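Local coordinates for hemolysin-related protein (Vibrio cholerae serotype O1, PDB 6MLT), which probably helps Vibrio cholerae biofilms adhere, as a secreted, metal-binding matrix protein with a lectin domain likely to recognise carbohydrate, at residues A99-D104 with G147-A152. Sequence-based numbering, arbitrary orientation.
Sequences APAAAD and GDIALA. With NA (sodium ion), chain D.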
loop_
_atom_site.group_PDB
_atom_site.type_symbol
_atom_site.label_atom_id
_atom_site.label_comp_id
_atom_site.label_asym_id
_atom_site.label_seq_id
_atom_site.Cartn_x
_atom_site.Cartn_y
_atom_site.Cartn_z
ATOM N N ALA A 99 1.818 -10.359 -16.436
ATOM C CA ALA A 99 3.134 -10.504 -15.850
ATOM C C ALA A 99 3.170 -11.754 -14.975
ATOM O O ALA A 99 2.201 -12.046 -14.269
ATOM C CB ALA A 99 3.496 -9.282 -15.009
ATOM N N PRO A 100 4.259 -12.512 -15.002
ATOM C CA PRO A 100 4.433 -13.572 -14.001
ATOM C C PRO A 100 4.666 -12.978 -12.622
ATOM O O PRO A 100 4.637 -11.756 -12.458
ATOM C CB PRO A 100 5.657 -14.350 -14.506
ATOM C CG PRO A 100 6.374 -13.430 -15.395
ATOM C CD PRO A 100 5.378 -12.456 -15.957
ATOM N N ALA A 101 4.860 -13.833 -11.622
ATOM C CA ALA A 101 5.141 -13.409 -10.258
ATOM C C ALA A 101 6.359 -14.167 -9.758
ATOM O O ALA A 101 6.592 -15.311 -10.151
ATOM C CB ALA A 101 3.961 -13.668 -9.323
ATOM N N ALA A 102 7.131 -13.540 -8.874
ATOM C CA ALA A 102 8.379 -14.141 -8.436
ATOM C C ALA A 102 8.604 -13.898 -6.954
ATOM O O ALA A 102 8.218 -12.864 -6.406
ATOM C CB ALA A 102 9.571 -13.597 -9.235
ATOM N N ALA A 103 9.256 -14.863 -6.317
ATOM C CA ALA A 103 9.632 -14.768 -4.915
ATOM C C ALA A 103 10.450 -15.999 -4.572
ATOM O O ALA A 103 10.438 -16.992 -5.304
ATOM C CB ALA A 103 8.410 -14.677 -3.993
ATOM N N ASP A 104 11.160 -15.922 -3.448
ATOM C CA ASP A 104 11.839 -17.087 -2.886
ATOM C C ASP A 104 10.790 -17.890 -2.128
ATOM O O ASP A 104 10.473 -17.594 -0.975
ATOM C CB ASP A 104 12.990 -16.663 -1.983
ATOM C CG ASP A 104 13.762 -17.847 -1.406
ATOM O OD1 ASP A 104 13.393 -19.015 -1.669
ATOM O OD2 ASP A 104 14.751 -17.597 -0.688
ATOM N N GLY A 147 -4.352 -15.638 -15.912
ATOM C CA GLY A 147 -4.584 -14.299 -15.411
ATOM C C GLY A 147 -3.435 -13.854 -14.539
ATOM O O GLY A 147 -2.331 -14.398 -14.612
ATOM N N ASP A 148 -3.701 -12.857 -13.706
ATOM C CA ASP A 148 -2.684 -12.395 -12.779
ATOM C C ASP A 148 -2.392 -13.471 -11.743
ATOM O O ASP A 148 -3.235 -14.320 -11.429
ATOM C CB ASP A 148 -3.133 -11.105 -12.091
ATOM C CG ASP A 148 -2.022 -10.451 -11.271
ATOM O OD1 ASP A 148 -0.831 -10.727 -11.545
ATOM O OD2 ASP A 148 -2.339 -9.658 -10.353
ATOM N N ILE A 149 -1.166 -13.444 -11.231
ATOM C CA ILE A 149 -0.742 -14.311 -10.142
ATOM C C ILE A 149 -0.185 -13.428 -9.037
ATOM O O ILE A 149 0.652 -12.556 -9.297
ATOM C CB ILE A 149 0.308 -15.335 -10.607
ATOM C CG1 ILE A 149 -0.311 -16.274 -11.648
ATOM C CG2 ILE A 149 0.846 -16.113 -9.423
ATOM C CD1 ILE A 149 0.669 -17.229 -12.284
ATOM N N ALA A 150 -0.660 -13.643 -7.813
ATOM C CA ALA A 150 -0.134 -12.971 -6.637
ATOM C C ALA A 150 0.355 -14.025 -5.650
ATOM O O ALA A 150 -0.155 -15.151 -5.618
ATOM C CB ALA A 150 -1.182 -12.076 -5.984
ATOM N N LEU A 151 1.353 -13.656 -4.854
ATOM C CA LEU A 151 2.020 -14.572 -3.934
ATOM C C LEU A 151 1.926 -14.026 -2.518
ATOM O O LEU A 151 2.363 -12.900 -2.256
ATOM C CB LEU A 151 3.484 -14.755 -4.327
ATOM C CG LEU A 151 3.724 -15.128 -5.790
ATOM C CD1 LEU A 151 5.206 -15.082 -6.108
ATOM C CD2 LEU A 151 3.150 -16.500 -6.091
ATOM N N ALA A 152 1.390 -14.832 -1.603
ATOM C CA ALA A 152 1.260 -14.407 -0.215
ATOM C C ALA A 152 1.078 -15.620 0.679
ATOM O O ALA A 152 0.580 -16.663 0.241
ATOM C CB ALA A 152 0.080 -13.445 -0.027
HETATM NA NA NA D . 13.857 -20.348 -3.599
HETATM O O HOH W 1 0.479 -14.430 -14.214
HETATM O O HOH W 2 0.051 -10.479 -13.987
HETATM O O HOH W 3 2.138 -10.788 -11.252
#
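L151 reaches across to A101, A102 and A103 and shows how the first strands of two successive sheets can pack through side chains. From CB the chain leads to CG, where it branches. CG stands beside the backbone N and anti to the carbonyl carbon (chi1 -51°), and meets A101 CB at 3.8 Å. CD1 goes further, lying 3.7 Å from A102 C, with the methyls of A101 and A103 near it, A103 CB at 3.9 Å. A101 CB has I149 O 3.5 Å away and I149 CG2 at 4.0 Å, so this methyl is shared by two branched side chains. I589 adds to the apolar surround of A103 and L151. Ahead of the strands, water joins the loops: water 1 donates to A99 O (2.9 Å) and G147 O (2.8 Å), while waters 2 and 3 lie between the A99-P100 carbonyls and D148 OD1. Strands 101-103 and 150-152, 27° from parallel, each begin a four-stranded antiparallel sheet. D104 follows the first directly, its OD1 binding sodium at 2.4 Å with D106, D108, L110 and E112. Such first strands, each leading into an Asp-rich metal loop, are characteristic of adjacent blades in a beta-propeller with FG-GAP-like repeats.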